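Local atomic coordinates of inorganic pyrophosphatase (Helicobacter pylori, PDB entry 2BQX), a protein that catalyses the magnesium-dependent hydrolysis of inorganic pyrophosphate to two phosphate ions, working as a homohexamer. Residues D123-K127 against H128-K132. Numbering follows the deposited sequence.
Sequences DDLSK and HTLDK
Ser126 and Thr129 meet at the N-terminus of helix 127-139, where the loop that follows strand 99-108 turns into the helix and Ser126 takes the N-cap position. Their hydroxyls are hydrogen-bonded, Ser126 OG to Thr129 OG1 at 2.8 Å. With chi1 of 77°, Ser126 OG sits between its own backbone N and carbonyl carbon, which points it at the N-terminal end of the helix, 3.1 Å from Thr129 N. Thr129 makes the contact through its hydroxyl OG1. The first helical backbone bonds follow: Leu130 N donates to Ser126 O (3.1 Å), and Asp131 N to Lys127 O (3.0 Å).

One turn apart on the helix, Lys127 and Asp131 form a salt bridge. The lysine chain starts anti to its backbone N (chi1 169°), bends at chi2, and then runs extended past the carboxylate, so that its CD and CE lie alongside Asp131 OD2 before NZ reaches OD1 at 3.1 Å. This oxygen receives the ammonium group on its syn lone pair, the side of the other carboxylate oxygen. Before the cap, Leu125 turns back to the helix: its CB and CD1 touch Leu130 CD1, the former closely at 3.4 Å, and the two side chains cross at about a right angle. Leu125 also rests on Leu73 and Val119, while two neighbouring subunits pack here, Tyr118 of one on Ser126 and Leu143 of another on Asp131.

The carboxylate of Asp131 feels opposing influences: its OD2 lies 3.1 Å from Lys127 O, two acceptors facing each other at some electrostatic cost, whereas the lysine ammonium on OD1 probably offsets this and favours the charged form of the acid.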
loop_
_atom_site.group_PDB
_atom_site.type_symbol
_atom_site.label_atom_id
_atom_site.label_comp_id
_atom_site.label_asym_id
_atom_site.label_seq_id
_atom_site.Cartn_x
_atom_site.Cartn_y
_atom_site.Cartn_z
ATOM N N ASP A 123 3.215 -10.317 30.278
ATOM C CA ASP A 123 3.114 -11.750 30.025
ATOM C C ASP A 123 1.910 -12.165 29.171
ATOM O O ASP A 123 1.848 -13.303 28.710
ATOM C CB ASP A 123 3.089 -12.504 31.356
ATOM C CG ASP A 123 2.154 -11.870 32.358
ATOM O OD1 ASP A 123 2.446 -10.737 32.808
ATOM O OD2 ASP A 123 1.124 -12.496 32.692
ATOM N N ASP A 124 0.956 -11.259 28.959
ATOM C CA ASP A 124 -0.214 -11.593 28.145
ATOM C C ASP A 124 0.099 -11.471 26.653
ATOM O O ASP A 124 -0.646 -11.975 25.803
ATOM C CB ASP A 124 -1.407 -10.699 28.499
ATOM C CG ASP A 124 -1.937 -10.962 29.901
ATOM O OD1 ASP A 124 -1.914 -12.131 30.336
ATOM O OD2 ASP A 124 -2.392 -10.010 30.557
ATOM N N LEU A 125 1.202 -10.798 26.340
ATOM C CA LEU A 125 1.633 -10.629 24.952
ATOM C C LEU A 125 2.276 -11.942 24.522
ATOM O O LEU A 125 2.884 -12.633 25.338
ATOM C CB LEU A 125 2.649 -9.486 24.846
ATOM C CG LEU A 125 2.093 -8.079 25.074
ATOM C CD1 LEU A 125 3.223 -7.056 25.058
ATOM C CD2 LEU A 125 1.074 -7.768 23.994
ATOM N N SER A 126 2.147 -12.291 23.247
ATOM C CA SER A 126 2.721 -13.540 22.766
ATOM C C SER A 126 4.244 -13.515 22.755
ATOM O O SER A 126 4.870 -12.465 22.587
ATOM C CB SER A 126 2.218 -13.859 21.356
ATOM O OG SER A 126 2.892 -13.070 20.392
ATOM N N LYS A 127 4.826 -14.694 22.933
ATOM C CA LYS A 127 6.268 -14.878 22.937
ATOM C C LYS A 127 6.859 -14.389 21.618
ATOM O O LYS A 127 7.941 -13.797 21.580
ATOM C CB LYS A 127 6.582 -16.364 23.118
ATOM C CG LYS A 127 8.026 -16.752 22.877
ATOM C CD LYS A 127 8.954 -16.103 23.879
ATOM C CE LYS A 127 10.355 -16.679 23.758
ATOM N NZ LYS A 127 11.323 -15.932 24.607
ATOM N N HIS A 128 6.131 -14.641 20.539
ATOM C CA HIS A 128 6.561 -14.258 19.201
ATOM C C HIS A 128 6.663 -12.746 19.044
ATOM O O HIS A 128 7.624 -12.244 18.465
ATOM C CB HIS A 128 5.578 -14.838 18.178
ATOM C CG HIS A 128 6.026 -14.708 16.755
ATOM N ND1 HIS A 128 5.731 -13.611 15.975
ATOM C CD2 HIS A 128 6.738 -15.549 15.967
ATOM C CE1 HIS A 128 6.239 -13.782 14.767
ATOM N NE2 HIS A 128 6.855 -14.950 14.736
ATOM N N THR A 129 5.674 -12.023 19.560
ATOM C CA THR A 129 5.671 -10.569 19.460
ATOM C C THR A 129 6.800 -9.942 20.272
ATOM O O THR A 129 7.457 -9.000 19.819
ATOM C CB THR A 129 4.335 -9.983 19.935
ATOM O OG1 THR A 129 3.265 -10.584 19.196
ATOM C CG2 THR A 129 4.304 -8.477 19.707
ATOM N N LEU A 130 7.014 -10.462 21.476
ATOM C CA LEU A 130 8.068 -9.963 22.349
ATOM C C LEU A 130 9.438 -10.205 21.722
ATOM O O LEU A 130 10.288 -9.315 21.714
ATOM C CB LEU A 130 7.984 -10.646 23.720
ATOM C CG LEU A 130 7.261 -9.883 24.839
ATOM C CD1 LEU A 130 6.021 -9.202 24.312
ATOM C CD2 LEU A 130 6.924 -10.846 25.974
ATOM N N ASP A 131 9.648 -11.404 21.187
ATOM C CA ASP A 131 10.922 -11.731 20.558
ATOM C C ASP A 131 11.171 -10.854 19.335
ATOM O O ASP A 131 12.300 -10.435 19.088
ATOM C CB ASP A 131 10.961 -13.198 20.123
ATOM C CG ASP A 131 10.971 -14.163 21.295
ATOM O OD1 ASP A 131 11.383 -13.761 22.402
ATOM O OD2 ASP A 131 10.583 -15.333 21.094
ATOM N N LYS A 132 10.119 -10.585 18.563
ATOM C CA LYS A 132 10.262 -9.757 17.364
ATOM C C LYS A 132 10.677 -8.341 17.747
ATOM O O LYS A 132 11.543 -7.738 17.114
ATOM C CB LYS A 132 8.948 -9.707 16.565
ATOM C CG LYS A 132 9.011 -8.780 15.335
ATOM C CD LYS A 132 7.676 -8.674 14.592
ATOM C CE LYS A 132 7.296 -9.966 13.883
ATOM N NZ LYS A 132 6.030 -9.827 13.082
#